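Local coordinates for protein 6-aminohexanoate-cyclic-dimer hydrolase (Arthrobacter sp., PDB 3A2P) that hydrolyses one amide bond of the cyclic dimer of 6-aminohexanoate, a nylon-6 by-product, to give the linear dimer, at residues A[3-8]-A[478-483]; A[149-154]-A[173-178]; A[260-265]-A[280-285]. All blocks are in the same frame, centred on the assembly; numbering follows the deposited sequence.

Interaction 1 (A[3-8]-A[478-483])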
ATOM      1  N   LYS A   3       7.994 -12.882  26.546  1.00 77.61           N
ATOM      2  CA  LYS A   3       8.479 -12.981  25.140  1.00 76.45           C
ATOM      3  C   LYS A   3       7.472 -13.689  24.241  1.00 75.31           C
ATOM      4  O   LYS A   3       7.537 -14.905  24.043  1.00 76.57           O
ATOM      5  CB  LYS A   3       9.831 -13.709  25.084  1.00 77.80           C
ATOM      6  CG  LYS A   3       9.898 -15.033  25.843  1.00 79.50           C
ATOM      7  CD  LYS A   3       9.860 -14.819  27.352  1.00 81.63           C
ATOM      8  CE  LYS A   3      10.216 -16.088  28.110  1.00 85.59           C
ATOM      9  NZ  LYS A   3      11.631 -16.497  27.872  1.00 87.63           N
ATOM     10  N   VAL A   4       6.539 -12.914  23.701  1.00 72.26           N
ATOM     11  CA  VAL A   4       5.511 -13.441  22.815  1.00 66.94           C
ATOM     12  C   VAL A   4       6.089 -13.611  21.414  1.00 62.77           C
ATOM     13  O   VAL A   4       6.949 -12.837  20.991  1.00 62.17           O
ATOM     14  CB  VAL A   4       4.305 -12.480  22.737  1.00 67.78           C
ATOM     15  CG1 VAL A   4       3.212 -13.086  21.876  1.00 67.84           C
ATOM     16  CG2 VAL A   4       3.784 -12.185  24.134  1.00 68.63           C
ATOM     17  N   ASP A   5       5.624 -14.630  20.698  1.00 58.35           N
ATOM     18  CA  ASP A   5       6.096 -14.866  19.341  1.00 54.95           C
ATOM     19  C   ASP A   5       5.411 -13.859  18.422  1.00 51.58           C
ATOM     20  O   ASP A   5       4.292 -14.086  17.962  1.00 50.96           O
ATOM     21  CB  ASP A   5       5.761 -16.292  18.903  1.00 54.73           C
ATOM     22  CG  ASP A   5       6.161 -16.566  17.468  1.00 52.67           C
ATOM     23  OD1 ASP A   5       6.897 -15.742  16.886  1.00 52.25           O
ATOM     24  OD2 ASP A   5       5.747 -17.611  16.923  1.00 58.83           O
ATOM     25  N   LEU A   6       6.092 -12.749  18.159  1.00 47.87           N
ATOM     26  CA  LEU A   6       5.543 -11.692  17.317  1.00 45.95           C
ATOM     27  C   LEU A   6       5.469 -12.027  15.829  1.00 45.48           C
ATOM     28  O   LEU A   6       5.096 -11.174  15.022  1.00 45.88           O
ATOM     29  CB  LEU A   6       6.344 -10.400  17.514  1.00 45.79           C
ATOM     30  CG  LEU A   6       6.399  -9.847  18.942  1.00 44.93           C
ATOM     31  CD1 LEU A   6       7.142  -8.521  18.944  1.00 48.80           C
ATOM     32  CD2 LEU A   6       4.990  -9.666  19.487  1.00 45.68           C
ATOM     33  N   TRP A   7       5.820 -13.254  15.456  1.00 44.45           N
ATOM     34  CA  TRP A   7       5.756 -13.634  14.050  1.00 44.34           C
ATOM     35  C   TRP A   7       4.384 -14.224  13.726  1.00 45.12           C
ATOM     36  O   TRP A   7       4.081 -14.531  12.571  1.00 47.90           O
ATOM     37  CB  TRP A   7       6.863 -14.630  13.694  1.00 41.64           C
ATOM     38  CG  TRP A   7       7.141 -14.681  12.210  1.00 41.29           C
ATOM     39  CD1 TRP A   7       7.030 -15.765  11.387  1.00 42.23           C
ATOM     40  CD2 TRP A   7       7.550 -13.587  11.376  1.00 38.51           C
ATOM     41  NE1 TRP A   7       7.342 -15.417  10.093  1.00 38.72           N
ATOM     42  CE2 TRP A   7       7.664 -14.085  10.058  1.00 39.31           C
ATOM     43  CE3 TRP A   7       7.829 -12.233  11.615  1.00 35.54           C
ATOM     44  CZ2 TRP A   7       8.044 -13.275   8.979  1.00 36.63           C
ATOM     45  CZ3 TRP A   7       8.208 -11.429  10.542  1.00 37.00           C
ATOM     46  CH2 TRP A   7       8.311 -11.955   9.240  1.00 38.11           C
ATOM     47  N   GLN A   8       3.552 -14.377  14.753  1.00 44.75           N
ATOM     48  CA  GLN A   8       2.200 -14.896  14.568  1.00 43.24           C
ATOM     49  C   GLN A   8       1.388 -13.765  13.937  1.00 41.24           C
ATOM     50  O   GLN A   8       1.653 -12.595  14.210  1.00 37.80           O
ATOM     51  CB  GLN A   8       1.591 -15.277  15.921  1.00 44.97           C
ATOM     52  CG  GLN A   8       2.282 -16.440  16.616  1.00 53.37           C
ATOM     53  CD  GLN A   8       2.156 -17.728  15.832  1.00 58.86           C
ATOM     54  OE1 GLN A   8       1.049 -18.172  15.522  1.00 64.76           O
ATOM     55  NE2 GLN A   8       3.290 -18.339  15.507  1.00 61.77           N
ATOM     56  N   ALA A 478       7.669 -19.303   6.520  1.00 31.38           N
ATOM     57  CA  ALA A 478       8.946 -19.848   6.970  1.00 34.40           C
ATOM     58  C   ALA A 478      10.094 -18.847   6.840  1.00 34.63           C
ATOM     59  O   ALA A 478      11.052 -18.886   7.615  1.00 32.98           O
ATOM     60  CB  ALA A 478       9.274 -21.111   6.192  1.00 32.50           C
ATOM     61  N   ARG A 479       9.990 -17.946   5.868  1.00 33.55           N
ATOM     62  CA  ARG A 479      11.038 -16.958   5.634  1.00 35.71           C
ATOM     63  C   ARG A 479      10.927 -15.711   6.518  1.00 38.45           C
ATOM     64  O   ARG A 479       9.834 -15.189   6.752  1.00 37.01           O
ATOM     65  CB  ARG A 479      11.045 -16.552   4.155  1.00 33.97           C
ATOM     66  CG  ARG A 479      11.216 -17.733   3.197  1.00 34.46           C
ATOM     67  CD  ARG A 479      11.518 -17.262   1.774  1.00 32.06           C
ATOM     68  NE  ARG A 479      10.389 -16.564   1.163  1.00 29.59           N
ATOM     69  CZ  ARG A 479       9.383 -17.161   0.526  1.00 33.21           C
ATOM     70  NH1 ARG A 479       9.351 -18.480   0.402  1.00 30.67           N
ATOM     71  NH2 ARG A 479       8.399 -16.432   0.009  1.00 35.55           N
ATOM     72  N   ARG A 480      12.074 -15.245   7.007  1.00 35.54           N
ATOM     73  CA  ARG A 480      12.139 -14.063   7.867  1.00 35.85           C
ATOM     74  C   ARG A 480      13.350 -13.211   7.489  1.00 35.96           C
ATOM     75  O   ARG A 480      14.403 -13.740   7.134  1.00 35.67           O
ATOM     76  CB  ARG A 480      12.260 -14.472   9.339  1.00 39.85           C
ATOM     77  CG  ARG A 480      11.166 -15.403   9.813  1.00 45.93           C
ATOM     78  CD  ARG A 480      11.213 -15.595  11.314  1.00 50.70           C
ATOM     79  NE  ARG A 480      10.195 -16.542  11.759  1.00 50.37           N
ATOM     80  CZ  ARG A 480       9.842 -16.718  13.026  1.00 50.72           C
ATOM     81  NH1 ARG A 480      10.426 -16.008  13.982  1.00 53.72           N
ATOM     82  NH2 ARG A 480       8.902 -17.599  13.338  1.00 50.87           N
ATOM     83  N   PRO A 481      13.215 -11.878   7.561  1.00 35.97           N
ATOM     84  CA  PRO A 481      14.321 -10.977   7.218  1.00 36.84           C
ATOM     85  C   PRO A 481      15.507 -11.179   8.162  1.00 40.61           C
ATOM     86  O   PRO A 481      15.323 -11.550   9.321  1.00 41.29           O
ATOM     87  CB  PRO A 481      13.696  -9.588   7.356  1.00 33.01           C
ATOM     88  CG  PRO A 481      12.602  -9.797   8.368  1.00 37.02           C
ATOM     89  CD  PRO A 481      12.018 -11.122   7.967  1.00 35.07           C
ATOM     90  N   GLN A 482      16.717 -10.943   7.661  1.00 44.13           N
ATOM     91  CA  GLN A 482      17.928 -11.107   8.466  1.00 50.25           C
ATOM     92  C   GLN A 482      17.908 -10.240   9.719  1.00 51.26           C
ATOM     93  O   GLN A 482      18.470 -10.613  10.748  1.00 52.20           O
ATOM     94  CB  GLN A 482      19.174 -10.770   7.635  1.00 54.20           C
ATOM     95  CG  GLN A 482      19.459 -11.748   6.501  1.00 66.03           C
ATOM     96  CD  GLN A 482      19.778 -13.154   6.986  1.00 74.17           C
ATOM     97  OE1 GLN A 482      19.940 -14.076   6.185  1.00 80.49           O
ATOM     98  NE2 GLN A 482      19.874 -13.324   8.300  1.00 77.39           N
ATOM     99  N   LEU A 483      17.264  -9.083   9.628  1.00 53.61           N
ATOM    100  CA  LEU A 483      17.176  -8.168  10.761  1.00 56.13           C
ATOM    101  C   LEU A 483      16.658  -8.893  11.998  1.00 58.27           C
ATOM    102  O   LEU A 483      16.930  -8.486  13.127  1.00 58.30           O
ATOM    103  CB  LEU A 483      16.249  -6.998  10.429  1.00 54.83           C
ATOM    104  CG  LEU A 483      16.052  -5.971  11.544  1.00 53.97           C
ATOM    105  CD1 LEU A 483      17.382  -5.319  11.884  1.00 58.47           C
ATOM    106  CD2 LEU A 483      15.048  -4.927  11.101  1.00 57.08           C
TER
HETATM  107  O   HOH W   1       9.308 -15.963  16.239  1.00 74.64           O

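Interaction 2 (A[149-154]-A[173-178])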
ATOM      1  N   GLY A 149       7.751   2.270  -1.816  1.00 30.28           N
ATOM      2  CA  GLY A 149       6.979   3.393  -1.316  1.00 26.84           C
ATOM      3  C   GLY A 149       5.667   3.473  -2.072  1.00 27.37           C
ATOM      4  O   GLY A 149       5.469   2.711  -3.018  1.00 27.86           O
ATOM      5  N   SER A 150       4.793   4.405  -1.694  1.00 24.88           N
ATOM      6  CA  SER A 150       5.061   5.349  -0.607  1.00 29.52           C
ATOM      7  C   SER A 150       4.800   4.818   0.806  1.00 30.22           C
ATOM      8  O   SER A 150       5.264   5.410   1.783  1.00 30.57           O
ATOM      9  CB  SER A 150       4.257   6.636  -0.833  1.00 31.00           C
ATOM     10  OG  SER A 150       2.860   6.381  -0.842  1.00 29.53           O
ATOM     11  N   SER A 151       4.067   3.713   0.929  1.00 26.81           N
ATOM     12  CA  SER A 151       3.785   3.160   2.256  1.00 25.94           C
ATOM     13  C   SER A 151       4.933   2.251   2.709  1.00 27.74           C
ATOM     14  O   SER A 151       4.707   1.169   3.254  1.00 28.48           O
ATOM     15  CB  SER A 151       2.474   2.366   2.246  1.00 28.12           C
ATOM     16  OG  SER A 151       1.396   3.146   1.755  1.00 25.46           O
ATOM     17  N   GLY A 152       6.164   2.709   2.485  1.00 26.91           N
ATOM     18  CA  GLY A 152       7.333   1.929   2.858  1.00 26.30           C
ATOM     19  C   GLY A 152       7.479   1.664   4.345  1.00 26.88           C
ATOM     20  O   GLY A 152       7.937   0.595   4.745  1.00 29.75           O
ATOM     21  N   GLY A 153       7.093   2.636   5.167  1.00 29.67           N
ATOM     22  CA  GLY A 153       7.188   2.465   6.607  1.00 29.52           C
ATOM     23  C   GLY A 153       6.314   1.337   7.120  1.00 30.38           C
ATOM     24  O   GLY A 153       6.739   0.530   7.952  1.00 28.66           O
ATOM     25  N   SER A 154       5.081   1.272   6.628  1.00 29.74           N
ATOM     26  CA  SER A 154       4.172   0.223   7.059  1.00 28.48           C
ATOM     27  C   SER A 154       4.621  -1.132   6.544  1.00 28.36           C
ATOM     28  O   SER A 154       4.532  -2.130   7.258  1.00 26.31           O
ATOM     29  CB  SER A 154       2.750   0.526   6.586  1.00 28.44           C
ATOM     30  OG  SER A 154       2.227   1.624   7.307  1.00 27.65           O
ATOM     31  N   GLY A 173       0.527   2.250  -6.706  1.00 24.06           N
ATOM     32  CA  GLY A 173       1.037   0.976  -6.221  1.00 22.24           C
ATOM     33  C   GLY A 173       1.656   1.126  -4.839  1.00 24.40           C
ATOM     34  O   GLY A 173       2.338   0.225  -4.357  1.00 25.45           O
ATOM     35  N   SER A 174       1.382   2.248  -4.175  1.00 24.42           N
ATOM     36  CA  SER A 174       1.977   2.524  -2.866  1.00 25.27           C
ATOM     37  C   SER A 174       1.779   1.559  -1.701  1.00 25.49           C
ATOM     38  O   SER A 174       2.394   1.734  -0.650  1.00 22.94           O
ATOM     39  CB  SER A 174       1.640   3.949  -2.434  1.00 30.40           C
ATOM     40  OG  SER A 174       2.436   4.860  -3.175  1.00 36.86           O
ATOM     41  N   VAL A 175       0.916   0.562  -1.862  1.00 23.74           N
ATOM     42  CA  VAL A 175       0.771  -0.450  -0.819  1.00 22.09           C
ATOM     43  C   VAL A 175       1.405  -1.732  -1.370  1.00 21.50           C
ATOM     44  O   VAL A 175       2.229  -2.371  -0.716  1.00 23.68           O
ATOM     45  CB  VAL A 175      -0.703  -0.726  -0.461  1.00 23.44           C
ATOM     46  CG1 VAL A 175      -0.821  -2.051   0.298  1.00 24.62           C
ATOM     47  CG2 VAL A 175      -1.227   0.396   0.416  1.00 22.58           C
ATOM     48  N   ARG A 176       1.032  -2.082  -2.594  1.00 20.92           N
ATOM     49  CA  ARG A 176       1.541  -3.283  -3.238  1.00 21.44           C
ATOM     50  C   ARG A 176       3.050  -3.259  -3.447  1.00 22.38           C
ATOM     51  O   ARG A 176       3.713  -4.279  -3.287  1.00 20.66           O
ATOM     52  CB  ARG A 176       0.821  -3.484  -4.573  1.00 20.79           C
ATOM     53  CG  ARG A 176      -0.670  -3.781  -4.405  1.00 21.37           C
ATOM     54  CD  ARG A 176      -1.426  -3.579  -5.715  1.00 22.81           C
ATOM     55  NE  ARG A 176      -1.575  -2.161  -6.032  1.00 23.34           N
ATOM     56  CZ  ARG A 176      -1.798  -1.682  -7.254  1.00 20.27           C
ATOM     57  NH1 ARG A 176      -1.899  -2.503  -8.295  1.00 22.36           N
ATOM     58  NH2 ARG A 176      -1.917  -0.373  -7.435  1.00 23.46           N
ATOM     59  N   ILE A 177       3.596  -2.097  -3.794  1.00 22.88           N
ATOM     60  CA  ILE A 177       5.039  -1.996  -4.017  1.00 21.95           C
ATOM     61  C   ILE A 177       5.844  -2.290  -2.739  1.00 24.40           C
ATOM     62  O   ILE A 177       6.720  -3.152  -2.750  1.00 26.26           O
ATOM     63  CB  ILE A 177       5.406  -0.606  -4.611  1.00 22.22           C
ATOM     64  CG1 ILE A 177       4.810  -0.496  -6.022  1.00 22.43           C
ATOM     65  CG2 ILE A 177       6.932  -0.435  -4.662  1.00 24.69           C
ATOM     66  CD1 ILE A 177       4.860   0.895  -6.641  1.00 22.01           C
ATOM     67  N   PRO A 178       5.558  -1.586  -1.626  1.00 24.78           N
ATOM     68  CA  PRO A 178       6.306  -1.853  -0.388  1.00 26.46           C
ATOM     69  C   PRO A 178       6.078  -3.287   0.102  1.00 26.35           C
ATOM     70  O   PRO A 178       6.952  -3.886   0.723  1.00 25.70           O
ATOM     71  CB  PRO A 178       5.755  -0.823   0.601  1.00 27.96           C
ATOM     72  CG  PRO A 178       5.185   0.256  -0.269  1.00 30.71           C
ATOM     73  CD  PRO A 178       4.608  -0.475  -1.444  1.00 28.63           C
TER

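Interaction 3 (A[260-265]-A[280-285])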
ATOM      1  N   VAL A 260      -7.517 -17.982 -15.832  1.00 31.57           N
ATOM      2  CA  VAL A 260      -6.385 -17.187 -15.366  1.00 31.14           C
ATOM      3  C   VAL A 260      -5.416 -16.831 -16.482  1.00 31.52           C
ATOM      4  O   VAL A 260      -5.011 -17.691 -17.267  1.00 32.06           O
ATOM      5  CB  VAL A 260      -5.598 -17.952 -14.271  1.00 31.42           C
ATOM      6  CG1 VAL A 260      -4.387 -17.131 -13.816  1.00 29.24           C
ATOM      7  CG2 VAL A 260      -6.513 -18.270 -13.097  1.00 26.08           C
ATOM      8  N   GLY A 261      -5.047 -15.556 -16.539  1.00 29.83           N
ATOM      9  CA  GLY A 261      -4.100 -15.092 -17.537  1.00 30.43           C
ATOM     10  C   GLY A 261      -2.794 -14.742 -16.841  1.00 32.87           C
ATOM     11  O   GLY A 261      -2.803 -14.128 -15.772  1.00 30.02           O
ATOM     12  N   VAL A 262      -1.673 -15.127 -17.443  1.00 30.87           N
ATOM     13  CA  VAL A 262      -0.358 -14.859 -16.868  1.00 32.92           C
ATOM     14  C   VAL A 262       0.444 -13.909 -17.741  1.00 29.86           C
ATOM     15  O   VAL A 262       0.511 -14.077 -18.958  1.00 30.04           O
ATOM     16  CB  VAL A 262       0.471 -16.159 -16.723  1.00 37.68           C
ATOM     17  CG1 VAL A 262       1.740 -15.880 -15.929  1.00 36.63           C
ATOM     18  CG2 VAL A 262      -0.362 -17.236 -16.059  1.00 44.94           C
ATOM     19  N   LEU A 263       1.051 -12.906 -17.116  1.00 28.92           N
ATOM     20  CA  LEU A 263       1.866 -11.942 -17.844  1.00 28.72           C
ATOM     21  C   LEU A 263       3.292 -12.032 -17.319  1.00 30.21           C
ATOM     22  O   LEU A 263       3.543 -11.745 -16.145  1.00 27.99           O
ATOM     23  CB  LEU A 263       1.331 -10.521 -17.640  1.00 28.85           C
ATOM     24  CG  LEU A 263       2.176  -9.386 -18.237  1.00 26.96           C
ATOM     25  CD1 LEU A 263       2.282  -9.547 -19.759  1.00 26.95           C
ATOM     26  CD2 LEU A 263       1.536  -8.043 -17.884  1.00 27.22           C
ATOM     27  N   THR A 264       4.226 -12.430 -18.180  1.00 30.46           N
ATOM     28  CA  THR A 264       5.617 -12.550 -17.761  1.00 31.29           C
ATOM     29  C   THR A 264       6.618 -11.788 -18.626  1.00 32.18           C
ATOM     30  O   THR A 264       7.761 -12.211 -18.797  1.00 33.85           O
ATOM     31  CB  THR A 264       6.044 -14.026 -17.665  1.00 32.10           C
ATOM     32  OG1 THR A 264       5.717 -14.702 -18.882  1.00 32.18           O
ATOM     33  CG2 THR A 264       5.335 -14.701 -16.494  1.00 31.95           C
ATOM     34  N   HIS A 265       6.173 -10.665 -19.176  1.00 31.57           N
ATOM     35  CA  HIS A 265       7.024  -9.787 -19.971  1.00 30.05           C
ATOM     36  C   HIS A 265       6.395  -8.398 -19.864  1.00 29.71           C
ATOM     37  O   HIS A 265       5.266  -8.267 -19.384  1.00 28.75           O
ATOM     38  CB  HIS A 265       7.097 -10.240 -21.441  1.00 29.58           C
ATOM     39  CG  HIS A 265       5.879  -9.916 -22.252  1.00 29.94           C
ATOM     40  ND1 HIS A 265       4.700 -10.622 -22.149  1.00 32.16           N
ATOM     41  CD2 HIS A 265       5.669  -8.973 -23.202  1.00 33.03           C
ATOM     42  CE1 HIS A 265       3.818 -10.132 -23.002  1.00 32.25           C
ATOM     43  NE2 HIS A 265       4.381  -9.130 -23.653  1.00 36.88           N
ATOM     44  N   ALA A 280       8.978 -15.584 -10.757  1.00 28.41           N
ATOM     45  CA  ALA A 280       8.184 -15.723  -9.543  1.00 26.66           C
ATOM     46  C   ALA A 280       6.712 -15.821  -9.931  1.00 27.38           C
ATOM     47  O   ALA A 280       5.970 -16.660  -9.414  1.00 25.62           O
ATOM     48  CB  ALA A 280       8.405 -14.523  -8.624  1.00 29.21           C
ATOM     49  N   ALA A 281       6.291 -14.953 -10.845  1.00 26.95           N
ATOM     50  CA  ALA A 281       4.908 -14.956 -11.306  1.00 26.72           C
ATOM     51  C   ALA A 281       4.640 -16.258 -12.062  1.00 27.93           C
ATOM     52  O   ALA A 281       3.575 -16.857 -11.932  1.00 26.52           O
ATOM     53  CB  ALA A 281       4.663 -13.765 -12.215  1.00 26.03           C
ATOM     54  N   ARG A 282       5.615 -16.686 -12.858  1.00 26.71           N
ATOM     55  CA  ARG A 282       5.472 -17.920 -13.626  1.00 31.32           C
ATOM     56  C   ARG A 282       5.276 -19.101 -12.677  1.00 29.77           C
ATOM     57  O   ARG A 282       4.429 -19.966 -12.908  1.00 31.28           O
ATOM     58  CB  ARG A 282       6.712 -18.140 -14.501  1.00 31.75           C
ATOM     59  CG  ARG A 282       6.694 -19.429 -15.320  1.00 39.45           C
ATOM     60  CD  ARG A 282       5.478 -19.507 -16.233  1.00 42.73           C
ATOM     61  NE  ARG A 282       5.491 -18.480 -17.271  1.00 43.49           N
ATOM     62  CZ  ARG A 282       4.524 -18.319 -18.170  1.00 44.63           C
ATOM     63  NH1 ARG A 282       3.467 -19.119 -18.155  1.00 40.02           N
ATOM     64  NH2 ARG A 282       4.613 -17.362 -19.084  1.00 43.43           N
ATOM     65  N   GLY A 283       6.062 -19.127 -11.605  1.00 30.85           N
ATOM     66  CA  GLY A 283       5.955 -20.197 -10.630  1.00 29.68           C
ATOM     67  C   GLY A 283       4.582 -20.221  -9.986  1.00 32.52           C
ATOM     68  O   GLY A 283       4.007 -21.290  -9.768  1.00 29.53           O
ATOM     69  N   ALA A 284       4.051 -19.039  -9.682  1.00 30.47           N
ATOM     70  CA  ALA A 284       2.734 -18.932  -9.066  1.00 30.21           C
ATOM     71  C   ALA A 284       1.658 -19.433 -10.030  1.00 31.42           C
ATOM     72  O   ALA A 284       0.709 -20.107  -9.619  1.00 29.73           O
ATOM     73  CB  ALA A 284       2.455 -17.486  -8.666  1.00 28.98           C
ATOM     74  N   ALA A 285       1.804 -19.094 -11.308  1.00 26.34           N
ATOM     75  CA  ALA A 285       0.848 -19.528 -12.319  1.00 29.35           C
ATOM     76  C   ALA A 285       0.866 -21.057 -12.402  1.00 31.55           C
ATOM     77  O   ALA A 285      -0.177 -21.691 -12.519  1.00 32.77           O
ATOM     78  CB  ALA A 285       1.205 -18.931 -13.667  1.00 32.72           C
TER

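Interaction 1 (A[3-8]-A[478-483])
Trp7 and Arg480 carry this contact, the indole lying against the long arginine side chain as the two run past each other in opposite directions. Trp7 points its CB toward 478-483, and with CG anti to the backbone N (chi1 -160°) the ring is laid beside Arg480. The arginine runs extended from CG to NE and passes over one face of the indole: CD sits 4.0 Å from the centroid of the five-membered ring and almost straight above it, a CH-pi contact, while Arg480 CG lies near the bond where the two rings join, 3.7 Å from Trp7 CE2. The guanidinium follows as an off-centre cation-pi partner, Arg480 CZ lying 3.8 Å from that same five-membered centroid. Its plane is tilted 32° from the ring, and Trp7 CG sits over its centre. At the far end of the indole, CH2 meets Pro481 CD at 4.0 Å.

Asp5 holds the turn that presents the tryptophan. Its OD1 takes the backbone N-H of Trp7 at 3.1 Å in an Asx turn, approached from above the carboxylate plane, and its OD2 accepts from Gln8 NE2. The carboxylate is too far from Arg480 for a salt bridge, OD1 to NH2 being 4.5 Å. A water is placed to bridge Arg480 NH1 and Asp5 OD1, but both legs are short at 2.5 Å and the detail is doubtful.

The indole N-H bonds to Val477 O, just ahead of segment 478-483, and Arg217 makes a further cation-pi contact with the ring. Around this surface contact, Leu6 packs on Thr31 and His34 of helix 24-42, Pro481 rests on Pro140 and Trp141, and the two segments bring the lead-in to helix 10-19 against the loop that follows helix 460-473.

Interaction 2 (A[149-154]-A[173-178])
This is a buried contact at the active site, close to the centre of the molecule, where the turns leading into helices 152-159 and 176-182 meet through three serines. Ser150 and Ser174 share a hydrogen bond between their hydroxyls, OG to OG 2.8 Å. Ser150 OG stands between its backbone N and carbonyl carbon (chi1 61°), which turns it to Ser174; it also bonds to Lys72 NZ. Ser174 OG lies equally near the backbone N of Ser150, which follows a cis peptide bond.

The arrangement is the Ser-cisSer-Lys triad of the amidase signature family: by similarity, Ser174 forms the acyl-ester intermediate, while Ser150 and Lys72 make up the charge relay.

One carbonyl ties the backbones together. Ser174 O accepts the N-H of Ser151 at 3.0 Å, in the carbonyl plane and on a lone pair, and Ser151 OG, which also bonds to Lys72 NZ and Asn169 N, comes weakly to the same oxygen.

Alongside the serine pair, the ring of Pro178 fits against the backbone of 149-152: its CG is 3.6 Å from Gly149 N and its CB 3.5 Å from Ser151 O. With CG and CD gone, as in an alanine here, the Gly149 and Ser151 backbone would probably be left with a gap where the ring now packs. Gly149 O, buried without a hydrogen-bond partner, faces Ser174 CA at 3.5 Å in a nearly straight C-H...O contact.

Interaction 3 (A[260-265]-A[280-285])
Val262 and Thr264, at and just beyond the end of strand 259-262, face two turns of helix 275-290. The backbones come close, Val262 CA lying 6.6 Å from Ala285 CA and Thr264 CA 6.8 Å from Arg282 CA. The chain is extended through Val262 and Leu263; Val262 and Thr264 point toward the helix and Leu263, between them, away.

Small helix residues allow the close approach. Both methyls of Val262 meet the CB of Ala285, with CG2 tight against it at 3.3 Å and CG1 at 3.8 Å. One turn earlier, Thr264 CG2 reaches the CB of Ala281 at 4.4 Å, a looser touch.

Arg282 leaves the helix beside this apolar patch and reaches Thr264. Its CG is anti to the backbone N (chi1 178°), after which the chain bends at chi2 and chi3 and curls back across Thr264, the two side chains meeting at about a right angle. NH2 donates to Thr264 OG1 at 2.9 Å; the N-H...O angle is 135° and the oxygen is tilted 26° out of the guanidinium plane, so the bond is bent and comes in off that plane. Val262 CG1 lies over one face of the group, toward its rim. Arg282 NH1 meanwhile makes a salt bridge to Asp297 of strand 294-297, and the guanidinium thus links the loop after strand 259-262 and strand 294-297 to the helix.

Val295 of that strand touches both Val262 and Ala285. Strand 259-262, helix 275-290 and strand 294-297 form a beta-alpha-beta crossover between parallel neighbours, at one end of the mixed sheet of the amidase fold.

Interaction 2 holds the probable catalytic serines, and the side chain of its Ser150 lies about 3 Å from that of Lys72. The other two lie away from the active-site residues. Interaction 1, its centre about 21 Å from that of interaction 2, brings together regions close to the two ends of the chain; the loop it closes contains both other contacts. Interaction 3, with its centre about 22 Å from that of interaction 2, belongs to the opposite end of the sheet from strands 113-118 and 68-72, the latter ending at Lys72. Interactions 2 and 3 follow in series along the chain, and no two of the three contacts touch.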